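Activated BY transcription factor SSRB (Salmonella enterica, PDB 2WNW) is a glycosyl hydrolase family 30 protein that pairs a TIM-barrel domain with a beta-sandwich domain. Local coordinates at residues K201-S205 with H343-L347. Coordinates in Å, arbitrary orientation, origin at the centre of the assembly. Residue numbers count along the deposited sequence, not the author numbering.
Sequences KTWDS and HQGNL
This is a loop-to-loop contact at the C-terminal mouth of a TIM barrel: 201-205 belongs to the loop that follows barrel strand 190-192, whereas residues 343-347 lie in the loop between strands 332-336 and 352-355, just past the last barrel strand. Neither piece is helix or strand, and Trp203 and Gln344 have the nearest CA atoms, 6.2 Å apart. The firmest link is a His-carboxylate hydrogen bond: His343, chi1 80° and chi2 80°, brings NE2 to 2.8 Å from Asp204 OD2 with the N-H nearly in line (169°). The other carboxylate oxygen, OD1, bonds to Ser92, so Asp204 ties both loops to the segment after strand 85-90. Trp203, chi1 p and chi2 76°, has the largest covered area, 76 Å². Trp203 CB packs 3.6 Å from Gln344 CG, while Gln344 CB lies at the edge of the indole. Farther along the ring, Trp203 CH2 is 3.5 Å from Asn346 ND2, whose hydrogen bond goes to Asp94. Gly345, at phi/psi 72/15, leads into Asn346, the centre of an inverse gamma turn (-84/66), and a bound glycerol sits beside the Asn346 side chain. Ser205 OG receives Lys201 N at 3.1 Å and donates to Trp203 O at 3.1 Å, bracing the 201-205 loop. At the exposed margin, Gln344 NE2 gives a weak hydrogen bond (3.1 Å, 137°) to Thr202 OG1.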
loop_
_atom_site.group_PDB
_atom_site.type_symbol
_atom_site.label_atom_id
_atom_site.label_comp_id
_atom_site.label_asym_id
_atom_site.label_seq_id
_atom_site.Cartn_x
_atom_site.Cartn_y
_atom_site.Cartn_z
ATOM N N LYS A 201 -15.975 4.242 27.584
ATOM C CA LYS A 201 -17.235 4.348 26.849
ATOM C C LYS A 201 -18.367 4.547 27.853
ATOM O O LYS A 201 -18.219 4.194 29.019
ATOM C CB LYS A 201 -17.495 3.067 26.052
ATOM C CG LYS A 201 -16.444 2.746 24.999
ATOM C CD LYS A 201 -16.458 3.776 23.882
ATOM C CE LYS A 201 -15.486 3.402 22.780
ATOM N NZ LYS A 201 -15.455 4.440 21.711
ATOM N N THR A 202 -19.490 5.111 27.411
ATOM C CA THR A 202 -20.629 5.300 28.305
ATOM C C THR A 202 -21.253 3.931 28.561
ATOM O O THR A 202 -22.098 3.770 29.445
ATOM C CB THR A 202 -21.700 6.229 27.691
ATOM O OG1 THR A 202 -22.108 5.712 26.420
ATOM C CG2 THR A 202 -21.152 7.638 27.518
ATOM N N TRP A 203 -20.838 2.948 27.767
ATOM C CA TRP A 203 -21.320 1.581 27.922
ATOM C C TRP A 203 -20.196 0.717 28.498
ATOM O O TRP A 203 -19.184 1.243 28.949
ATOM C CB TRP A 203 -21.808 1.024 26.581
ATOM C CG TRP A 203 -20.822 1.126 25.451
ATOM C CD1 TRP A 203 -19.717 0.349 25.248
ATOM C CD2 TRP A 203 -20.877 2.040 24.348
ATOM N NE1 TRP A 203 -19.083 0.720 24.084
ATOM C CE2 TRP A 203 -19.774 1.757 23.512
ATOM C CE3 TRP A 203 -21.753 3.073 23.984
ATOM C CZ2 TRP A 203 -19.522 2.469 22.330
ATOM C CZ3 TRP A 203 -21.504 3.781 22.811
ATOM C CH2 TRP A 203 -20.396 3.474 21.998
ATOM N N ASP A 204 -20.376 -0.599 28.482
ATOM C CA ASP A 204 -19.389 -1.529 29.035
ATOM C C ASP A 204 -17.979 -1.288 28.507
ATOM O O ASP A 204 -17.731 -1.373 27.306
ATOM C CB ASP A 204 -19.817 -2.961 28.731
ATOM C CG ASP A 204 -21.251 -3.228 29.135
ATOM O OD1 ASP A 204 -21.469 -3.853 30.194
ATOM O OD2 ASP A 204 -22.159 -2.790 28.393
ATOM N N SER A 205 -17.058 -0.997 29.417
ATOM C CA SER A 205 -15.672 -0.731 29.053
ATOM C C SER A 205 -14.762 -0.883 30.271
ATOM O O SER A 205 -15.222 -0.836 31.408
ATOM C CB SER A 205 -15.553 0.682 28.470
ATOM O OG SER A 205 -16.177 1.639 29.312
ATOM N N HIS A 343 -28.241 -1.070 24.848
ATOM C CA HIS A 343 -28.604 -0.435 26.110
ATOM C C HIS A 343 -28.096 0.986 26.345
ATOM O O HIS A 343 -28.394 1.585 27.376
ATOM C CB HIS A 343 -28.262 -1.364 27.292
ATOM C CG HIS A 343 -26.823 -1.355 27.704
ATOM N ND1 HIS A 343 -26.280 -0.363 28.491
ATOM C CD2 HIS A 343 -25.829 -2.250 27.488
ATOM C CE1 HIS A 343 -25.014 -0.648 28.745
ATOM N NE2 HIS A 343 -24.717 -1.789 28.148
ATOM N N GLN A 344 -27.349 1.531 25.389
ATOM C CA GLN A 344 -26.868 2.906 25.496
ATOM C C GLN A 344 -27.325 3.732 24.296
ATOM O O GLN A 344 -26.870 4.855 24.093
ATOM C CB GLN A 344 -25.344 2.957 25.609
ATOM C CG GLN A 344 -24.837 2.937 27.039
ATOM C CD GLN A 344 -25.383 4.091 27.861
ATOM O OE1 GLN A 344 -26.154 3.889 28.800
ATOM N NE2 GLN A 344 -24.989 5.310 27.506
ATOM N N GLY A 345 -28.232 3.167 23.506
ATOM C CA GLY A 345 -28.748 3.867 22.341
ATOM C C GLY A 345 -27.770 3.998 21.185
ATOM O O GLY A 345 -27.990 4.794 20.270
ATOM N N ASN A 346 -26.691 3.223 21.222
ATOM C CA ASN A 346 -25.684 3.262 20.166
ATOM C C ASN A 346 -26.110 2.360 19.005
ATOM O O ASN A 346 -25.471 1.341 18.730
ATOM C CB ASN A 346 -24.332 2.807 20.724
ATOM C CG ASN A 346 -23.238 2.810 19.678
ATOM O OD1 ASN A 346 -23.127 3.749 18.893
ATOM N ND2 ASN A 346 -22.416 1.762 19.666
ATOM N N LEU A 347 -27.193 2.747 18.332
ATOM C CA LEU A 347 -27.738 1.979 17.212
ATOM C C LEU A 347 -26.790 1.944 16.014
ATOM O O LEU A 347 -26.185 2.956 15.661
ATOM C CB LEU A 347 -29.086 2.574 16.790
ATOM C CG LEU A 347 -30.126 2.727 17.910
ATOM C CD1 LEU A 347 -31.368 3.427 17.372
ATOM C CD2 LEU A 347 -30.483 1.360 18.475
#